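Local atomic coordinates of ATP phosphoribosyltransferase regulatory subunit (Bacillus halodurans, PDB entry 3OD1), a protein that is probably required for the first step of histidine biosynthesis, together with HisG, and may allow histidine to regulate ATP phosphoribosyltransferase by feedback. Residues L97-Y102 / H308-Q312; F126-E132 / T314-I320; R187-F191 / Y200-V204. The contacts are given in a common frame with arbitrary orientation. Residues are numbered along the deposited sequence.

How the contacts relate
All three contacts fall in the region related to histidyl-tRNA synthetase. The centre of contact 2, where strands 125-134 and 313-319 pair in the large mixed sheet, is about 3 Å from that of the chain. Contact 1, its centre about 21 Å from that of contact 2, joins the loops leading into strands 104-113 and 313-319, beside the second subunit. Their segments alternate along the chain. Both segments of contact 3 lie between 126-132 and 308-312, nested in the loops closed by the other two; its centre is about 38 Å from that of contact 1 and 30 Å from that of contact 2. Contacts 1 and 2 unite distant sequence in and beside the core sheet; contact 3 pairs helices locally.

Contact 1. Residues L97-Y102 / H308-Q312; sequences LKDRAY and HRPAQ
An arginine fastened to loop carbonyls and stacked on a tyrosine joins two irregular segments beside the class II synthetase-like core. Leu97 to Arg100 form a type I beta turn, closed by Arg100 N to Leu97 O at 3.0 Å, after which the chain extends to Tyr102. On the other segment, His308 (positive phi) is the C-prime residue of the Schellman motif ending helix 303-306, and from Pro310 to Gln312 the chain runs extended toward strand 313-319. The nearest CA pairs are Lys98-Arg309 at 8.0 Å and Tyr102-Ala311 at 8.5 Å. Arg309 reaches across with all of chi1 to chi4 trans. Its NH2 donates to Arg100 O at 2.7 Å, while NH1 bonds weakly to Leu97 O at 3.0 Å and also meets Val93 O of helix 86-94. Tyr102, chi1 m, lays its ring flat on the guanidinium, a cation-pi stack with Arg309 CZ 3.9 Å from the ring centroid and planes at 16°. Tyr102 OH donates to Arg309 O at 3.1 Å, and Tyr102 CE1 touches Ala311 CB at 3.3 Å. Arg100 instead forms a salt bridge with Glu22 of the second subunit. One water accepts from both Tyr102 N at 3.0 Å and Arg309 NH2 at 3.1 Å.

Contact 2. Residues F126-E132 / T314-I320; sequences FEQLGVE and TGFGVRI
Three glycines, Gly130, Gly315 and Gly317, let the paired strands come close: Gly130 CA lies 4.3 Å from Gly317 CA, and Gly315 CA 4.4 Å from Glu132 CA. A CB on Gly130 would strike Phe316 O, and the backbone of Gly315 (phi 162°, psi -171°) calls for glycine. The N-to-C directions make 162°, close to antiparallel. Paired hydrogen bonds join Leu129 N to Val318 O (3.0 Å) with Val318 N to Leu129 O (2.7 Å), and Val131 N to Phe316 O (3.1 Å) with Phe316 N to Val131 O (3.2 Å). Ile320 N donates to Glu127 O (3.1 Å) as the helix begins. Leu129, Val131, Phe316 (chi1 p) and Val318 share the other face, covered by helices 21-40 and 139-155; Val131 CG2 meets Phe316 CE2 at 3.4 Å. Arg319 (m, m, m), salt-bridged to Asp321, stacks its guanidinium on Phe126 (chi1 p), centres 3.7 Å apart. A strand that runs into a helix, paired with the second strand of a hairpin, matches motifs 3 and 2 of the class II aminoacyl-tRNA synthetase fold.

Contact 3. Residues R187-F191 / Y200-V204; sequences RLRRF and YREHV
Helices 182-193 and 197-206 form an antiparallel helical hairpin, packed through residues 187-191 and 200-204. The axes of these short segments approach to 9.9 Å, at 160° between their N-to-C directions, and converge toward the connection, where the CA atoms of Phe191 and Tyr200 are 5.4 Å apart. Phe191 (chi1 m) is the bump here. Its ring face lies against the backbone of Tyr200, with Tyr200 CA 4.2 Å from the ring centroid in a CH-pi contact, while Phe191 CE2 touches His203 CB at 3.5 Å. One turn further away, Leu188 (m, t) pushes CD2 into the hollow between Tyr200 and Val204, 3.6 Å from Tyr200 CE1 and 3.7 Å from Val204 CG2. His203 (chi1 t) answers from the opposing helix, its ring entering the dip lined by Arg187, Leu188 and Phe191. Leu188 CD2 meets the imidazole edge at His203 ND1 (3.9 Å), a buried nitrogen with no polar partner. Arg187 NH1, at the exposed side, gives a weak hydrogen bond to His203 NE2 at 3.4 Å. Helix 211-220 packs against both helices: Leu217 meets Leu188 and Val204 and accepts the Tyr200 hydroxyl on its carbonyl, while Leu175 and Val179 of helix 168-179 cover Leu188.

Contact 1. Residues L97-Y102 / H308-Q312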
ATOM      1  N   LEU B  97      -7.283  20.156  -2.790  1.00 50.09           N
ATOM      2  CA  LEU B  97      -8.524  20.051  -3.540  1.00 47.10           C
ATOM      3  C   LEU B  97      -9.491  21.162  -3.182  1.00 50.76           C
ATOM      4  O   LEU B  97     -10.695  20.993  -3.349  1.00 42.48           O
ATOM      5  CB  LEU B  97      -9.214  18.715  -3.244  1.00 48.57           C
ATOM      6  CG  LEU B  97      -8.489  17.399  -3.513  1.00 43.95           C
ATOM      7  CD1 LEU B  97      -9.323  16.230  -2.984  1.00 39.01           C
ATOM      8  CD2 LEU B  97      -8.189  17.235  -4.992  1.00 49.32           C
ATOM      9  N   LYS B  98      -8.978  22.287  -2.683  1.00 53.38           N
ATOM     10  CA  LYS B  98      -9.855  23.354  -2.205  1.00 62.46           C
ATOM     11  C   LYS B  98     -10.721  23.918  -3.321  1.00 64.45           C
ATOM     12  O   LYS B  98     -11.834  24.395  -3.075  1.00 62.70           O
ATOM     13  CB  LYS B  98      -9.065  24.473  -1.514  1.00 68.46           C
ATOM     14  CG  LYS B  98      -7.974  25.118  -2.354  1.00 69.94           C
ATOM     15  CD  LYS B  98      -7.323  26.246  -1.569  1.00 72.93           C
ATOM     16  CE  LYS B  98      -5.897  26.511  -2.027  1.00 77.51           C
ATOM     17  NZ  LYS B  98      -4.940  25.461  -1.567  1.00 76.38           N
ATOM     18  N   ASP B  99     -10.215  23.843  -4.548  1.00 60.93           N
ATOM     19  CA  ASP B  99     -10.942  24.361  -5.699  1.00 67.32           C
ATOM     20  C   ASP B  99     -11.833  23.318  -6.384  1.00 64.84           C
ATOM     21  O   ASP B  99     -12.423  23.584  -7.435  1.00 59.42           O
ATOM     22  CB  ASP B  99      -9.978  25.011  -6.692  1.00 77.93           C
ATOM     23  CG  ASP B  99      -9.522  26.385  -6.236  1.00 87.28           C
ATOM     24  OD1 ASP B  99     -10.399  27.238  -5.974  1.00 88.67           O
ATOM     25  OD2 ASP B  99      -8.297  26.611  -6.128  1.00 90.39           O
ATOM     26  N   ARG B 100     -11.934  22.133  -5.787  1.00 54.68           N
ATOM     27  CA  ARG B 100     -12.929  21.172  -6.237  1.00 53.92           C
ATOM     28  C   ARG B 100     -14.185  21.349  -5.388  1.00 53.08           C
ATOM     29  O   ARG B 100     -14.141  21.201  -4.167  1.00 52.49           O
ATOM     30  CB  ARG B 100     -12.388  19.744  -6.151  1.00 55.45           C
ATOM     31  CG  ARG B 100     -10.984  19.599  -6.718  1.00 68.98           C
ATOM     32  CD  ARG B 100     -10.757  18.229  -7.345  1.00 78.85           C
ATOM     33  NE  ARG B 100      -9.369  18.059  -7.775  1.00 83.47           N
ATOM     34  CZ  ARG B 100      -8.881  16.955  -8.339  1.00 78.40           C
ATOM     35  NH1 ARG B 100      -9.672  15.908  -8.554  1.00 69.13           N
ATOM     36  NH2 ARG B 100      -7.599  16.899  -8.685  1.00 76.43           N
ATOM     37  N   ALA B 101     -15.293  21.682  -6.043  1.00 51.64           N
ATOM     38  CA  ALA B 101     -16.542  21.992  -5.357  1.00 54.12           C
ATOM     39  C   ALA B 101     -17.174  20.765  -4.710  1.00 54.52           C
ATOM     40  O   ALA B 101     -17.068  19.647  -5.228  1.00 42.26           O
ATOM     41  CB  ALA B 101     -17.535  22.655  -6.319  1.00 51.23           C
ATOM     42  N   TYR B 102     -17.834  20.984  -3.573  1.00 55.82           N
ATOM     43  CA  TYR B 102     -18.559  19.916  -2.894  1.00 50.27           C
ATOM     44  C   TYR B 102     -19.762  19.518  -3.744  1.00 48.02           C
ATOM     45  O   TYR B 102     -20.247  20.326  -4.535  1.00 47.22           O
ATOM     46  CB  TYR B 102     -19.017  20.366  -1.503  1.00 46.31           C
ATOM     47  CG  TYR B 102     -17.906  20.505  -0.478  1.00 48.43           C
ATOM     48  CD1 TYR B 102     -17.969  21.484   0.509  1.00 48.04           C
ATOM     49  CD2 TYR B 102     -16.794  19.655  -0.491  1.00 46.63           C
ATOM     50  CE1 TYR B 102     -16.965  21.624   1.461  1.00 46.07           C
ATOM     51  CE2 TYR B 102     -15.772  19.791   0.466  1.00 42.83           C
ATOM     52  CZ  TYR B 102     -15.871  20.781   1.441  1.00 48.52           C
ATOM     53  OH  TYR B 102     -14.884  20.934   2.397  1.00 44.88           O
ATOM     54  N   HIS B 308     -10.582  24.646   8.135  1.00 45.77           N
ATOM     55  CA  HIS B 308     -11.035  25.920   7.579  1.00 52.38           C
ATOM     56  C   HIS B 308     -11.789  25.802   6.263  1.00 47.15           C
ATOM     57  O   HIS B 308     -11.850  26.756   5.486  1.00 48.96           O
ATOM     58  CB  HIS B 308      -9.874  26.912   7.470  1.00 54.95           C
ATOM     59  CG  HIS B 308      -9.058  27.002   8.720  1.00 57.72           C
ATOM     60  ND1 HIS B 308      -7.737  26.608   8.779  1.00 58.21           N
ATOM     61  CD2 HIS B 308      -9.392  27.397   9.972  1.00 57.11           C
ATOM     62  CE1 HIS B 308      -7.287  26.779  10.011  1.00 58.24           C
ATOM     63  NE2 HIS B 308      -8.271  27.253  10.753  1.00 56.95           N
ATOM     64  N   ARG B 309     -12.375  24.636   6.022  1.00 47.33           N
ATOM     65  CA  ARG B 309     -13.312  24.483   4.912  1.00 51.22           C
ATOM     66  C   ARG B 309     -14.571  23.757   5.390  1.00 52.91           C
ATOM     67  O   ARG B 309     -14.848  22.628   4.955  1.00 45.83           O
ATOM     68  CB  ARG B 309     -12.686  23.732   3.734  1.00 40.00           C
ATOM     69  CG  ARG B 309     -13.497  23.911   2.448  1.00 46.14           C
ATOM     70  CD  ARG B 309     -12.967  23.097   1.271  1.00 47.47           C
ATOM     71  NE  ARG B 309     -13.930  23.125   0.175  1.00 45.46           N
ATOM     72  CZ  ARG B 309     -13.788  22.497  -0.987  1.00 48.04           C
ATOM     73  NH1 ARG B 309     -12.706  21.777  -1.237  1.00 50.79           N
ATOM     74  NH2 ARG B 309     -14.740  22.601  -1.907  1.00 51.19           N
ATOM     75  N   PRO B 310     -15.341  24.411   6.279  1.00 42.16           N
ATOM     76  CA  PRO B 310     -16.462  23.751   6.959  1.00 40.49           C
ATOM     77  C   PRO B 310     -17.325  22.990   5.974  1.00 40.97           C
ATOM     78  O   PRO B 310     -17.636  23.504   4.893  1.00 36.71           O
ATOM     79  CB  PRO B 310     -17.266  24.921   7.540  1.00 41.18           C
ATOM     80  CG  PRO B 310     -16.282  26.028   7.685  1.00 42.24           C
ATOM     81  CD  PRO B 310     -15.288  25.858   6.562  1.00 44.06           C
ATOM     82  N   ALA B 311     -17.705  21.774   6.348  1.00 36.38           N
ATOM     83  CA  ALA B 311     -18.662  20.998   5.572  1.00 37.31           C
ATOM     84  C   ALA B 311     -19.205  19.883   6.435  1.00 43.65           C
ATOM     85  O   ALA B 311     -18.551  19.456   7.381  1.00 42.34           O
ATOM     86  CB  ALA B 311     -18.007  20.419   4.334  1.00 38.18           C
ATOM     87  N   GLN B 312     -20.418  19.440   6.122  1.00 39.20           N
ATOM     88  CA  GLN B 312     -20.942  18.207   6.677  1.00 37.97           C
ATOM     89  C   GLN B 312     -20.174  17.079   5.999  1.00 35.52           C
ATOM     90  O   GLN B 312     -19.659  17.247   4.892  1.00 38.78           O
ATOM     91  CB  GLN B 312     -22.452  18.096   6.412  1.00 36.56           C
ATOM     92  CG  GLN B 312     -23.227  19.348   6.801  1.00 41.86           C
ATOM     93  CD  GLN B 312     -24.706  19.254   6.461  1.00 52.82           C
ATOM     94  OE1 GLN B 312     -25.472  18.591   7.164  1.00 49.30           O
ATOM     95  NE2 GLN B 312     -25.115  19.919   5.378  1.00 54.40           N
TER
HETATM   96  O   HOH W   1     -17.456  23.830  -2.780  1.00 55.61           O

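Contact 2. Residues F126-E132 / T314-I320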
ATOM      1  N   PHE B 126      -2.128  -1.828  10.430  1.00 30.90           N
ATOM      2  CA  PHE B 126      -3.134  -2.676   9.782  1.00 32.16           C
ATOM      3  C   PHE B 126      -3.812  -1.937   8.641  1.00 26.17           C
ATOM      4  O   PHE B 126      -3.876  -0.718   8.638  1.00 29.72           O
ATOM      5  CB  PHE B 126      -4.178  -3.188  10.798  1.00 30.94           C
ATOM      6  CG  PHE B 126      -4.933  -2.096  11.492  1.00 35.97           C
ATOM      7  CD1 PHE B 126      -5.983  -1.452  10.858  1.00 35.66           C
ATOM      8  CD2 PHE B 126      -4.595  -1.709  12.776  1.00 37.79           C
ATOM      9  CE1 PHE B 126      -6.690  -0.433  11.504  1.00 40.80           C
ATOM     10  CE2 PHE B 126      -5.289  -0.699  13.424  1.00 43.48           C
ATOM     11  CZ  PHE B 126      -6.338  -0.059  12.788  1.00 41.50           C
ATOM     12  N   GLU B 127      -4.302  -2.687   7.669  1.00 23.08           N
ATOM     13  CA  GLU B 127      -4.857  -2.095   6.452  1.00 30.51           C
ATOM     14  C   GLU B 127      -6.339  -1.740   6.622  1.00 31.87           C
ATOM     15  O   GLU B 127      -7.124  -2.511   7.166  1.00 26.91           O
ATOM     16  CB  GLU B 127      -4.665  -3.050   5.259  1.00 30.32           C
ATOM     17  CG  GLU B 127      -4.953  -2.426   3.917  1.00 30.97           C
ATOM     18  CD  GLU B 127      -4.471  -3.279   2.754  1.00 40.41           C
ATOM     19  OE1 GLU B 127      -4.258  -4.497   2.948  1.00 39.07           O
ATOM     20  OE2 GLU B 127      -4.317  -2.723   1.640  1.00 35.31           O
ATOM     21  N   GLN B 128      -6.702  -0.544   6.179  1.00 33.92           N
ATOM     22  CA  GLN B 128      -8.079  -0.100   6.275  1.00 33.88           C
ATOM     23  C   GLN B 128      -8.517   0.439   4.931  1.00 32.77           C
ATOM     24  O   GLN B 128      -7.734   1.074   4.209  1.00 33.16           O
ATOM     25  CB  GLN B 128      -8.206   0.972   7.347  1.00 31.03           C
ATOM     26  CG  GLN B 128      -9.626   1.410   7.619  1.00 36.31           C
ATOM     27  CD  GLN B 128      -9.685   2.374   8.787  1.00 45.50           C
ATOM     28  OE1 GLN B 128      -9.270   2.043   9.900  1.00 45.63           O
ATOM     29  NE2 GLN B 128     -10.175   3.589   8.530  1.00 44.65           N
ATOM     30  N   LEU B 129      -9.773   0.186   4.595  1.00 29.71           N
ATOM     31  CA  LEU B 129     -10.316   0.634   3.326  1.00 31.22           C
ATOM     32  C   LEU B 129     -11.666   1.321   3.584  1.00 30.38           C
ATOM     33  O   LEU B 129     -12.431   0.907   4.455  1.00 32.26           O
ATOM     34  CB  LEU B 129     -10.420  -0.580   2.390  1.00 31.34           C
ATOM     35  CG  LEU B 129     -11.154  -0.622   1.061  1.00 39.24           C
ATOM     36  CD1 LEU B 129     -10.716  -1.887   0.316  1.00 38.86           C
ATOM     37  CD2 LEU B 129     -12.663  -0.644   1.287  1.00 43.06           C
ATOM     38  N   GLY B 130     -11.948   2.399   2.866  1.00 31.09           N
ATOM     39  CA  GLY B 130     -13.186   3.116   3.103  1.00 27.16           C
ATOM     40  C   GLY B 130     -13.365   4.302   2.184  1.00 33.52           C
ATOM     41  O   GLY B 130     -12.619   4.459   1.208  1.00 31.64           O
ATOM     42  N   VAL B 131     -14.355   5.133   2.513  1.00 29.62           N
ATOM     43  CA  VAL B 131     -14.739   6.296   1.710  1.00 28.11           C
ATOM     44  C   VAL B 131     -15.103   7.460   2.612  1.00 33.93           C
ATOM     45  O   VAL B 131     -15.489   7.265   3.779  1.00 29.25           O
ATOM     46  CB  VAL B 131     -15.993   6.003   0.844  1.00 29.92           C
ATOM     47  CG1 VAL B 131     -15.783   4.769  -0.028  1.00 27.53           C
ATOM     48  CG2 VAL B 131     -17.237   5.814   1.731  1.00 30.36           C
ATOM     49  N   GLU B 132     -14.983   8.670   2.065  1.00 30.40           N
ATOM     50  CA  GLU B 132     -15.499   9.880   2.702  1.00 34.11           C
ATOM     51  C   GLU B 132     -16.388  10.562   1.670  1.00 33.86           C
ATOM     52  O   GLU B 132     -16.011  10.683   0.499  1.00 29.91           O
ATOM     53  CB  GLU B 132     -14.358  10.835   3.082  1.00 26.79           C
ATOM     54  CG  GLU B 132     -13.208  10.172   3.821  1.00 30.59           C
ATOM     55  CD  GLU B 132     -13.617   9.628   5.179  1.00 37.90           C
ATOM     56  OE1 GLU B 132     -14.709   9.985   5.677  1.00 32.71           O
ATOM     57  OE2 GLU B 132     -12.839   8.838   5.752  1.00 33.52           O
ATOM     58  N   THR B 314     -19.678  12.463   5.978  1.00 33.13           N
ATOM     59  CA  THR B 314     -19.865  11.130   6.522  1.00 33.91           C
ATOM     60  C   THR B 314     -18.987  10.155   5.762  1.00 36.78           C
ATOM     61  O   THR B 314     -18.253  10.560   4.865  1.00 30.48           O
ATOM     62  CB  THR B 314     -21.349  10.695   6.531  1.00 36.03           C
ATOM     63  OG1 THR B 314     -21.457   9.410   7.153  1.00 34.40           O
ATOM     64  CG2 THR B 314     -21.924  10.634   5.116  1.00 31.77           C
ATOM     65  N   GLY B 315     -19.045   8.875   6.126  1.00 31.28           N
ATOM     66  CA  GLY B 315     -18.255   7.870   5.445  1.00 35.10           C
ATOM     67  C   GLY B 315     -18.146   6.606   6.272  1.00 38.20           C
ATOM     68  O   GLY B 315     -18.851   6.458   7.261  1.00 29.71           O
ATOM     69  N   PHE B 316     -17.291   5.683   5.847  1.00 29.87           N
ATOM     70  CA  PHE B 316     -17.070   4.457   6.599  1.00 30.76           C
ATOM     71  C   PHE B 316     -15.640   3.958   6.416  1.00 28.38           C
ATOM     72  O   PHE B 316     -14.940   4.339   5.471  1.00 28.44           O
ATOM     73  CB  PHE B 316     -18.071   3.357   6.203  1.00 28.84           C
ATOM     74  CG  PHE B 316     -17.869   2.796   4.801  1.00 31.76           C
ATOM     75  CD1 PHE B 316     -16.902   1.828   4.550  1.00 30.89           C
ATOM     76  CD2 PHE B 316     -18.670   3.220   3.746  1.00 26.33           C
ATOM     77  CE1 PHE B 316     -16.725   1.313   3.278  1.00 31.64           C
ATOM     78  CE2 PHE B 316     -18.504   2.698   2.468  1.00 30.68           C
ATOM     79  CZ  PHE B 316     -17.545   1.744   2.233  1.00 26.67           C
ATOM     80  N   GLY B 317     -15.222   3.105   7.341  1.00 29.25           N
ATOM     81  CA  GLY B 317     -13.947   2.419   7.252  1.00 32.12           C
ATOM     82  C   GLY B 317     -14.153   0.933   7.508  1.00 30.37           C
ATOM     83  O   GLY B 317     -15.014   0.553   8.297  1.00 30.63           O
ATOM     84  N   VAL B 318     -13.371   0.105   6.823  1.00 31.54           N
ATOM     85  CA  VAL B 318     -13.412  -1.343   6.984  1.00 32.43           C
ATOM     86  C   VAL B 318     -12.040  -1.846   7.417  1.00 34.86           C
ATOM     87  O   VAL B 318     -11.046  -1.519   6.779  1.00 30.62           O
ATOM     88  CB  VAL B 318     -13.776  -2.031   5.662  1.00 27.36           C
ATOM     89  CG1 VAL B 318     -13.810  -3.563   5.847  1.00 28.16           C
ATOM     90  CG2 VAL B 318     -15.125  -1.506   5.143  1.00 28.66           C
ATOM     91  N   ARG B 319     -11.994  -2.626   8.495  1.00 30.52           N
ATOM     92  CA  ARG B 319     -10.761  -3.295   8.942  1.00 38.67           C
ATOM     93  C   ARG B 319     -10.532  -4.553   8.133  1.00 30.80           C
ATOM     94  O   ARG B 319     -11.235  -5.542   8.320  1.00 33.57           O
ATOM     95  CB  ARG B 319     -10.858  -3.680  10.420  1.00 44.35           C
ATOM     96  CG  ARG B 319     -10.523  -2.565  11.389  1.00 45.90           C
ATOM     97  CD  ARG B 319      -9.028  -2.332  11.427  1.00 58.51           C
ATOM     98  NE  ARG B 319      -8.258  -3.542  11.736  1.00 60.47           N
ATOM     99  CZ  ARG B 319      -7.833  -3.882  12.955  1.00 64.32           C
ATOM    100  NH1 ARG B 319      -7.138  -4.998  13.127  1.00 67.47           N
ATOM    101  NH2 ARG B 319      -8.101  -3.116  14.007  1.00 63.37           N
ATOM    102  N   ILE B 320      -9.553  -4.511   7.231  1.00 26.76           N
ATOM    103  CA  ILE B 320      -9.361  -5.569   6.247  1.00 32.86           C
ATOM    104  C   ILE B 320      -8.992  -6.900   6.895  1.00 34.03           C
ATOM    105  O   ILE B 320      -9.502  -7.953   6.518  1.00 33.56           O
ATOM    106  CB  ILE B 320      -8.280  -5.186   5.214  1.00 34.80           C
ATOM    107  CG1 ILE B 320      -8.693  -3.924   4.451  1.00 37.01           C
ATOM    108  CG2 ILE B 320      -8.019  -6.332   4.248  1.00 32.94           C
ATOM    109  CD1 ILE B 320      -9.940  -4.100   3.658  1.00 38.46           C
TER
HETATM  110  O   HOH W   2     -13.275   6.345   6.499  1.00 31.74           O

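Contact 3. Residues R187-F191 / Y200-V204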
ATOM      1  N   ARG B 187     -20.895  11.294  32.014  1.00 54.42           N
ATOM      2  CA  ARG B 187     -20.728  10.129  32.877  1.00 61.10           C
ATOM      3  C   ARG B 187     -21.579   8.960  32.391  1.00 53.96           C
ATOM      4  O   ARG B 187     -21.139   7.802  32.408  1.00 46.54           O
ATOM      5  CB  ARG B 187     -21.086  10.487  34.326  1.00 73.64           C
ATOM      6  CG  ARG B 187     -20.238   9.773  35.374  1.00 86.27           C
ATOM      7  CD  ARG B 187     -20.308  10.467  36.734  1.00 94.71           C
ATOM      8  NE  ARG B 187     -19.193  10.080  37.600  1.00102.00           N
ATOM      9  CZ  ARG B 187     -19.319   9.684  38.865  1.00106.20           C
ATOM     10  NH1 ARG B 187     -20.520   9.622  39.428  1.00105.31           N
ATOM     11  NH2 ARG B 187     -18.243   9.353  39.570  1.00106.36           N
ATOM     12  N   LEU B 188     -22.797   9.274  31.960  1.00 47.43           N
ATOM     13  CA  LEU B 188     -23.696   8.282  31.372  1.00 46.93           C
ATOM     14  C   LEU B 188     -23.194   7.796  30.007  1.00 47.64           C
ATOM     15  O   LEU B 188     -23.169   6.595  29.745  1.00 48.15           O
ATOM     16  CB  LEU B 188     -25.120   8.839  31.252  1.00 41.13           C
ATOM     17  CG  LEU B 188     -25.992   8.744  32.508  1.00 54.07           C
ATOM     18  CD1 LEU B 188     -27.243   9.624  32.397  1.00 58.87           C
ATOM     19  CD2 LEU B 188     -26.366   7.297  32.787  1.00 55.25           C
ATOM     20  N   ARG B 189     -22.793   8.734  29.148  1.00 43.88           N
ATOM     21  CA  ARG B 189     -22.316   8.417  27.800  1.00 40.01           C
ATOM     22  C   ARG B 189     -21.105   7.485  27.838  1.00 44.78           C
ATOM     23  O   ARG B 189     -20.926   6.638  26.957  1.00 46.06           O
ATOM     24  CB  ARG B 189     -21.936   9.701  27.054  1.00 49.48           C
ATOM     25  CG  ARG B 189     -22.463   9.787  25.623  1.00 60.39           C
ATOM     26  CD  ARG B 189     -21.851  10.968  24.869  1.00 66.39           C
ATOM     27  NE  ARG B 189     -21.603  12.112  25.744  1.00 71.73           N
ATOM     28  CZ  ARG B 189     -22.510  13.033  26.052  1.00 75.37           C
ATOM     29  NH1 ARG B 189     -23.737  12.956  25.560  1.00 78.57           N
ATOM     30  NH2 ARG B 189     -22.192  14.032  26.860  1.00 78.58           N
ATOM     31  N   ARG B 190     -20.265   7.667  28.853  1.00 41.88           N
ATOM     32  CA  ARG B 190     -19.073   6.849  29.039  1.00 47.14           C
ATOM     33  C   ARG B 190     -19.441   5.381  29.249  1.00 46.13           C
ATOM     34  O   ARG B 190     -18.811   4.491  28.674  1.00 43.60           O
ATOM     35  CB  ARG B 190     -18.273   7.365  30.229  1.00 50.78           C
ATOM     36  CG  ARG B 190     -17.154   6.443  30.664  1.00 52.61           C
ATOM     37  CD  ARG B 190     -15.988   6.591  29.750  1.00 53.07           C
ATOM     38  NE  ARG B 190     -15.617   7.992  29.608  1.00 54.85           N
ATOM     39  CZ  ARG B 190     -14.645   8.418  28.810  1.00 55.87           C
ATOM     40  NH1 ARG B 190     -13.957   7.537  28.086  1.00 48.23           N
ATOM     41  NH2 ARG B 190     -14.368   9.716  28.736  1.00 50.12           N
ATOM     42  N   PHE B 191     -20.469   5.128  30.058  1.00 40.93           N
ATOM     43  CA  PHE B 191     -20.950   3.756  30.247  1.00 41.11           C
ATOM     44  C   PHE B 191     -21.361   3.127  28.914  1.00 42.03           C
ATOM     45  O   PHE B 191     -21.039   1.970  28.643  1.00 41.27           O
ATOM     46  CB  PHE B 191     -22.106   3.692  31.246  1.00 48.53           C
ATOM     47  CG  PHE B 191     -21.683   3.889  32.673  1.00 57.18           C
ATOM     48  CD1 PHE B 191     -20.967   2.907  33.335  1.00 57.47           C
ATOM     49  CD2 PHE B 191     -21.998   5.057  33.351  1.00 63.40           C
ATOM     50  CE1 PHE B 191     -20.572   3.083  34.651  1.00 63.77           C
ATOM     51  CE2 PHE B 191     -21.607   5.243  34.672  1.00 65.38           C
ATOM     52  CZ  PHE B 191     -20.892   4.258  35.321  1.00 67.02           C
ATOM     53  N   TYR B 200     -23.960   1.133  33.948  1.00 62.98           N
ATOM     54  CA  TYR B 200     -24.928   2.140  33.541  1.00 60.77           C
ATOM     55  C   TYR B 200     -26.208   2.061  34.368  1.00 65.70           C
ATOM     56  O   TYR B 200     -26.692   3.083  34.865  1.00 65.68           O
ATOM     57  CB  TYR B 200     -25.233   1.978  32.053  1.00 58.35           C
ATOM     58  CG  TYR B 200     -26.282   2.907  31.488  1.00 57.90           C
ATOM     59  CD1 TYR B 200     -25.921   4.016  30.729  1.00 56.98           C
ATOM     60  CD2 TYR B 200     -27.635   2.655  31.675  1.00 58.71           C
ATOM     61  CE1 TYR B 200     -26.875   4.853  30.188  1.00 53.63           C
ATOM     62  CE2 TYR B 200     -28.597   3.489  31.143  1.00 55.92           C
ATOM     63  CZ  TYR B 200     -28.211   4.586  30.403  1.00 54.89           C
ATOM     64  OH  TYR B 200     -29.171   5.409  29.868  1.00 49.68           O
ATOM     65  N   ARG B 201     -26.756   0.857  34.523  1.00 62.33           N
ATOM     66  CA  ARG B 201     -27.955   0.676  35.347  1.00 69.60           C
ATOM     67  C   ARG B 201     -27.682   1.063  36.800  1.00 66.93           C
ATOM     68  O   ARG B 201     -28.493   1.730  37.435  1.00 63.31           O
ATOM     69  CB  ARG B 201     -28.474  -0.766  35.282  1.00 67.68           C
ATOM     70  CG  ARG B 201     -28.991  -1.200  33.922  1.00 72.13           C
ATOM     71  CD  ARG B 201     -29.294  -2.701  33.914  1.00 81.01           C
ATOM     72  NE  ARG B 201     -29.265  -3.281  32.571  1.00 82.85           N
ATOM     73  CZ  ARG B 201     -30.262  -3.183  31.694  1.00 83.74           C
ATOM     74  NH1 ARG B 201     -31.365  -2.515  32.016  1.00 84.78           N
ATOM     75  NH2 ARG B 201     -30.154  -3.743  30.496  1.00 81.11           N
ATOM     76  N   GLU B 202     -26.531   0.641  37.314  1.00 71.77           N
ATOM     77  CA  GLU B 202     -26.158   0.926  38.693  1.00 80.65           C
ATOM     78  C   GLU B 202     -26.052   2.433  38.908  1.00 78.07           C
ATOM     79  O   GLU B 202     -26.514   2.960  39.918  1.00 80.03           O
ATOM     80  CB  GLU B 202     -24.827   0.250  39.033  1.00 90.02           C
ATOM     81  CG  GLU B 202     -24.603   0.012  40.520  1.00103.13           C
ATOM     82  CD  GLU B 202     -25.414  -1.160  41.058  1.00112.73           C
ATOM     83  OE1 GLU B 202     -25.855  -1.097  42.229  1.00111.97           O
ATOM     84  OE2 GLU B 202     -25.612  -2.146  40.312  1.00116.14           O
ATOM     85  N   HIS B 203     -25.449   3.119  37.944  1.00 70.36           N
ATOM     86  CA  HIS B 203     -25.233   4.555  38.036  1.00 66.96           C
ATOM     87  C   HIS B 203     -26.542   5.335  38.006  1.00 71.29           C
ATOM     88  O   HIS B 203     -26.707   6.324  38.725  1.00 75.09           O
ATOM     89  CB  HIS B 203     -24.325   5.034  36.904  1.00 67.52           C
ATOM     90  CG  HIS B 203     -23.933   6.471  37.020  1.00 74.17           C
ATOM     91  ND1 HIS B 203     -24.301   7.422  36.089  1.00 73.83           N
ATOM     92  CD2 HIS B 203     -23.219   7.128  37.965  1.00 72.82           C
ATOM     93  CE1 HIS B 203     -23.820   8.597  36.452  1.00 75.38           C
ATOM     94  NE2 HIS B 203     -23.160   8.446  37.588  1.00 74.67           N
ATOM     95  N   VAL B 204     -27.468   4.891  37.166  1.00 64.78           N
ATOM     96  CA  VAL B 204     -28.748   5.568  37.023  1.00 67.01           C
ATOM     97  C   VAL B 204     -29.543   5.491  38.325  1.00 69.44           C
ATOM     98  O   VAL B 204     -30.179   6.460  38.735  1.00 64.10           O
ATOM     99  CB  VAL B 204     -29.572   4.974  35.860  1.00 63.29           C
ATOM    100  CG1 VAL B 204     -30.934   5.630  35.780  1.00 59.04           C
ATOM    101  CG2 VAL B 204     -28.828   5.147  34.545  1.00 57.79           C
TER